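Local coordinates for protein type II restriction enzyme MunI (Mycoplasma, PDB 1D02) that recognises the double-stranded DNA sequence 5'-CAATTG-3' as a homodimer and cleaves each strand after the first C, giving fragments with 5'-phosphates, at residues A133-G138 / E144-W149; G17-A20 / E24-L27. The protein carries 1 engineered substitution. One frame throughout, in Å; residues are numbered along the deposited sequence.

Contact 1 of 2, residues A133-G138 / E144-W149; sequences AYRTIG and EILPFW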
loop_
_atom_site.group_PDB
_atom_site.type_symbol
_atom_site.label_atom_id
_atom_site.label_comp_id
_atom_site.label_asym_id
_atom_site.label_seq_id
_atom_site.Cartn_x
_atom_site.Cartn_y
_atom_site.Cartn_z
ATOM N N ALA D 133 -14.495 2.290 0.222
ATOM C CA ALA D 133 -14.883 3.649 -0.149
ATOM C C ALA D 133 -14.930 3.828 -1.683
ATOM O O ALA D 133 -15.872 4.429 -2.240
ATOM C CB ALA D 133 -13.902 4.651 0.466
ATOM N N TYR D 134 -13.909 3.309 -2.366
ATOM C CA TYR D 134 -13.832 3.425 -3.821
ATOM C C TYR D 134 -14.982 2.687 -4.505
ATOM O O TYR D 134 -15.606 3.210 -5.440
ATOM C CB TYR D 134 -12.505 2.861 -4.342
ATOM C CG TYR D 134 -11.349 3.860 -4.338
ATOM C CD1 TYR D 134 -11.104 4.686 -3.244
ATOM C CD2 TYR D 134 -10.511 3.967 -5.446
ATOM C CE1 TYR D 134 -10.039 5.609 -3.264
ATOM C CE2 TYR D 134 -9.453 4.871 -5.470
ATOM C CZ TYR D 134 -9.229 5.690 -4.380
ATOM O OH TYR D 134 -8.220 6.626 -4.445
ATOM N N ARG D 135 -15.261 1.476 -4.039
ATOM C CA ARG D 135 -16.356 0.712 -4.648
ATOM C C ARG D 135 -17.717 1.371 -4.398
ATOM O O ARG D 135 -18.584 1.375 -5.287
ATOM C CB ARG D 135 -16.352 -0.730 -4.136
ATOM C CG ARG D 135 -15.175 -1.577 -4.659
ATOM C CD ARG D 135 -15.471 -3.050 -4.408
ATOM N NE ARG D 135 -14.388 -3.970 -4.768
ATOM C CZ ARG D 135 -14.138 -4.435 -5.991
ATOM N NH1 ARG D 135 -14.883 -4.062 -7.047
ATOM N NH2 ARG D 135 -13.196 -5.361 -6.144
ATOM N N THR D 136 -17.913 1.954 -3.214
ATOM C CA THR D 136 -19.176 2.628 -2.898
ATOM C C THR D 136 -19.374 3.866 -3.757
ATOM O O THR D 136 -20.441 4.086 -4.341
ATOM C CB THR D 136 -19.227 3.086 -1.415
ATOM O OG1 THR D 136 -19.242 1.938 -0.573
ATOM C CG2 THR D 136 -20.470 3.972 -1.147
ATOM N N ILE D 137 -18.322 4.672 -3.860
ATOM C CA ILE D 137 -18.434 5.912 -4.604
ATOM C C ILE D 137 -18.455 5.702 -6.112
ATOM O O ILE D 137 -19.343 6.206 -6.794
ATOM C CB ILE D 137 -17.286 6.868 -4.198
ATOM C CG1 ILE D 137 -17.467 7.253 -2.731
ATOM C CG2 ILE D 137 -17.308 8.155 -5.081
ATOM C CD1 ILE D 137 -16.284 7.991 -2.109
ATOM N N GLY D 138 -17.519 4.912 -6.621
ATOM C CA GLY D 138 -17.435 4.708 -8.056
ATOM C C GLY D 138 -18.468 3.773 -8.651
ATOM O O GLY D 138 -18.685 3.801 -9.865
ATOM N N GLU D 144 -13.875 -9.346 -9.800
ATOM C CA GLU D 144 -12.675 -9.678 -10.548
ATOM C C GLU D 144 -11.781 -8.506 -10.925
ATOM O O GLU D 144 -10.699 -8.698 -11.485
ATOM C CB GLU D 144 -13.026 -10.487 -11.799
ATOM C CG GLU D 144 -13.658 -9.711 -12.926
ATOM C CD GLU D 144 -15.170 -9.569 -12.813
ATOM O OE1 GLU D 144 -15.767 -9.140 -13.820
ATOM O OE2 GLU D 144 -15.760 -9.866 -11.748
ATOM N N ILE D 145 -12.219 -7.298 -10.598
ATOM C CA ILE D 145 -11.427 -6.117 -10.901
ATOM C C ILE D 145 -11.409 -5.234 -9.657
ATOM O O ILE D 145 -12.351 -5.268 -8.872
ATOM C CB ILE D 145 -12.053 -5.327 -12.085
ATOM C CG1 ILE D 145 -10.998 -4.439 -12.709
ATOM C CG2 ILE D 145 -13.264 -4.501 -11.638
ATOM C CD1 ILE D 145 -10.048 -5.225 -13.590
ATOM N N LEU D 146 -10.319 -4.491 -9.450
ATOM C CA LEU D 146 -10.240 -3.554 -8.327
ATOM C C LEU D 146 -10.793 -2.229 -8.856
ATOM O O LEU D 146 -10.748 -1.969 -10.059
ATOM C CB LEU D 146 -8.797 -3.398 -7.851
ATOM C CG LEU D 146 -8.189 -4.747 -7.425
ATOM C CD1 LEU D 146 -6.791 -4.520 -6.836
ATOM C CD2 LEU D 146 -9.091 -5.436 -6.391
ATOM N N PRO D 147 -11.285 -1.357 -7.967
ATOM C CA PRO D 147 -11.869 -0.063 -8.345
ATOM C C PRO D 147 -10.922 1.074 -8.684
ATOM O O PRO D 147 -11.359 2.214 -8.812
ATOM C CB PRO D 147 -12.739 0.270 -7.140
ATOM C CG PRO D 147 -11.902 -0.283 -5.988
ATOM C CD PRO D 147 -11.433 -1.615 -6.521
ATOM N N PHE D 148 -9.632 0.774 -8.808
ATOM C CA PHE D 148 -8.656 1.816 -9.111
ATOM C C PHE D 148 -7.714 1.356 -10.202
ATOM O O PHE D 148 -7.652 0.166 -10.530
ATOM C CB PHE D 148 -7.849 2.163 -7.849
ATOM C CG PHE D 148 -7.069 0.994 -7.291
ATOM C CD1 PHE D 148 -5.788 0.708 -7.765
ATOM C CD2 PHE D 148 -7.613 0.185 -6.298
ATOM C CE1 PHE D 148 -5.055 -0.370 -7.253
ATOM C CE2 PHE D 148 -6.896 -0.891 -5.776
ATOM C CZ PHE D 148 -5.615 -1.181 -6.243
ATOM N N TRP D 149 -6.979 2.310 -10.765
ATOM C CA TRP D 149 -6.024 2.009 -11.822
ATOM C C TRP D 149 -4.783 2.844 -11.563
ATOM O O TRP D 149 -4.858 4.071 -11.527
ATOM C CB TRP D 149 -6.641 2.369 -13.177
ATOM C CG TRP D 149 -5.763 2.078 -14.361
ATOM C CD1 TRP D 149 -4.848 1.072 -14.481
ATOM C CD2 TRP D 149 -5.799 2.748 -15.624
ATOM N NE1 TRP D 149 -4.308 1.073 -15.755
ATOM C CE2 TRP D 149 -4.878 2.092 -16.474
ATOM C CE3 TRP D 149 -6.529 3.838 -16.127
ATOM C CZ2 TRP D 149 -4.659 2.487 -17.804
ATOM C CZ3 TRP D 149 -6.313 4.234 -17.455
ATOM C CH2 TRP D 149 -5.383 3.556 -18.272
#

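Contact 2 of 2, residues G17-A20 / E24-L27; sequences GLKA and EQNL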
loop_
_atom_site.group_PDB
_atom_site.type_symbol
_atom_site.label_atom_id
_atom_site.label_comp_id
_atom_site.label_asym_id
_atom_site.label_seq_id
_atom_site.Cartn_x
_atom_site.Cartn_y
_atom_site.Cartn_z
ATOM N N GLY D 17 -4.876 12.963 -33.826
ATOM C CA GLY D 17 -4.578 14.362 -34.118
ATOM C C GLY D 17 -3.584 14.933 -33.100
ATOM O O GLY D 17 -2.663 15.665 -33.461
ATOM N N LEU D 18 -3.786 14.611 -31.824
ATOM C CA LEU D 18 -2.873 15.075 -30.769
ATOM C C LEU D 18 -1.484 14.524 -31.051
ATOM O O LEU D 18 -0.481 15.258 -30.991
ATOM C CB LEU D 18 -3.370 14.603 -29.386
ATOM C CG LEU D 18 -2.448 14.872 -28.197
ATOM C CD1 LEU D 18 -2.240 16.362 -27.984
ATOM C CD2 LEU D 18 -3.059 14.260 -26.943
ATOM N N LYS D 19 -1.399 13.239 -31.378
ATOM C CA LYS D 19 -0.102 12.644 -31.664
ATOM C C LYS D 19 0.545 13.358 -32.855
ATOM O O LYS D 19 1.718 13.741 -32.813
ATOM C CB LYS D 19 -0.257 11.147 -31.970
ATOM C CG LYS D 19 1.061 10.450 -32.311
ATOM C CD LYS D 19 0.847 8.985 -32.699
ATOM C CE LYS D 19 2.172 8.278 -32.947
ATOM N NZ LYS D 19 1.963 6.882 -33.434
ATOM N N ALA D 20 -0.232 13.586 -33.902
ATOM C CA ALA D 20 0.313 14.233 -35.102
ATOM C C ALA D 20 0.774 15.669 -34.909
ATOM O O ALA D 20 1.586 16.164 -35.694
ATOM C CB ALA D 20 -0.724 14.181 -36.231
ATOM N N GLU D 24 3.744 17.381 -26.557
ATOM C CA GLU D 24 4.143 16.352 -25.599
ATOM C C GLU D 24 2.875 15.746 -24.999
ATOM O O GLU D 24 1.970 16.468 -24.566
ATOM C CB GLU D 24 4.983 16.928 -24.469
ATOM C CG GLU D 24 5.349 15.875 -23.451
ATOM C CD GLU D 24 5.973 16.444 -22.195
ATOM O OE1 GLU D 24 5.820 15.808 -21.125
ATOM O OE2 GLU D 24 6.619 17.514 -22.275
ATOM N N GLN D 25 2.811 14.421 -24.997
ATOM C CA GLN D 25 1.646 13.737 -24.454
ATOM C C GLN D 25 1.806 13.372 -22.991
ATOM O O GLN D 25 2.899 12.991 -22.549
ATOM C CB GLN D 25 1.390 12.451 -25.234
ATOM C CG GLN D 25 1.019 12.648 -26.688
ATOM C CD GLN D 25 0.552 11.348 -27.326
ATOM O OE1 GLN D 25 0.988 10.275 -26.942
ATOM N NE2 GLN D 25 -0.330 11.447 -28.310
ATOM N N ASN D 26 0.727 13.517 -22.241
ATOM C CA ASN D 26 0.697 13.136 -20.829
ATOM C C ASN D 26 -0.675 12.453 -20.662
ATOM O O ASN D 26 -1.479 12.449 -21.610
ATOM C CB ASN D 26 0.855 14.342 -19.910
ATOM C CG ASN D 26 -0.144 15.436 -20.198
ATOM O OD1 ASN D 26 -1.346 15.251 -20.024
ATOM N ND2 ASN D 26 0.354 16.592 -20.648
ATOM N N LEU D 27 -0.939 11.862 -19.502
ATOM C CA LEU D 27 -2.207 11.133 -19.334
ATOM C C LEU D 27 -3.440 11.998 -19.548
ATOM O O LEU D 27 -4.456 11.543 -20.104
ATOM C CB LEU D 27 -2.281 10.467 -17.951
ATOM C CG LEU D 27 -3.523 9.595 -17.673
ATOM C CD1 LEU D 27 -3.075 8.416 -16.791
ATOM C CD2 LEU D 27 -4.642 10.396 -16.996
#

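Contact 1 of 2, residues A133-G138 / E144-W149
Tyr134 meets Pro147 and Phe148. Its CB lies 3.6 Å from CG of Pro147, at the base of the side chain. Farther out, CE2 of the Tyr134 ring lies 3.9 Å from CB of Phe148. The two side chains cross at about a right angle. The carbonyl O of Pro147 sits at the edge of the tyrosine ring, near its plane. CG of Tyr134 is anti to its own carbonyl carbon (chi1 -86°), and the ring rises past Pro147 to Phe148. Elsewhere the same ring meets Phe96 of strand 93-101 edge-to-face.

Next comes Arg135, whose chain is stretched out from CG to NE. Its CG packs 3.8 Å from CG of Pro147. The guanidinium then passes over Pro147, so that CD of the proline lies above the centre of one face. At the end, NH2 of Arg135 gives a hydrogen bond of 2.9 Å to O of Ile145. That oxygen is 23° out of the guanidinium plane. A weak second bond of 3.3 Å runs from NH1 of Arg135 to the same O of Ile145. NH1 also bonds to O of Ile140 and O of Asp142, so one arginine gathers three carbonyls of the turn after its helix.

This is the alpha-to-beta connection of the PDDEXK nuclease core. Helix 128-138 packs beside the sheet, and the chain turns back through a short loop into strand 148-153, which lies parallel to strand 93-101.

Toward the end of the helix, Gly138 N donates to O of Tyr134 at 2.8 Å. The backbone of Gly138 also bonds to Ile94, joining the helix end to the neighbouring strand.

Contact 2 of 2, residues G17-A20 / E24-L27
Gln25 lays its amide nitrogen against the helix at Leu18 and Lys19. The close part of the contact is all at this one atom. NE2 of Gln25 is 3.6 Å from CA of Lys19 and 3.7 Å from CB of Lys19. It is also 4.0 Å from CG of Leu18. These are van der Waals contacts, and no hydrogen bond joins the two segments. The glutamine chain is extended beyond CG (chi2 -170°), which carries the amide across to the helix. The other end of the amide has its own partner: OE1 of Gln25 accepts a hydrogen bond from N of Gly186, which sets the way round the amide lies and puts NE2 toward helix 12-21.

Two helices, 12-21 and 27-34, are joined here by a short loop at the surface of the protein. Helix 12-21 ends, the chain turns, and helix 27-34 starts with Asn26 as its N-cap. Asn29 of that second helix bonds through its side chain to N of Asn26 and O of Glu24, holding the loop. Leu18 points into the join and also touches Ala23 and Asn29.

The solvent side is looser. Only the base of Lys19 takes part; its chain runs fully extended from CG to NZ and leads away from the loop at the exposed side.

Contact 1 is a buried contact about 10 Å from the chain's centre, against about 20 Å for contact 2, which lies at the surface. Their centres are 28 Å apart, on opposite sides of the chain's centre. Both join a helix to the chain that follows it, but the elements differ. Contact 1 ties helix 128-138 to the lead into a sheet strand, and contact 2 sets helix 12-21 against the loop before another helix. The chemistry follows the place. Contact 1 combines apolar packing of Tyr134 on Pro147 and Phe148 with arginine bonds to a backbone carbonyl. Contact 2 has smaller buried area and rests on van der Waals contacts of one amide.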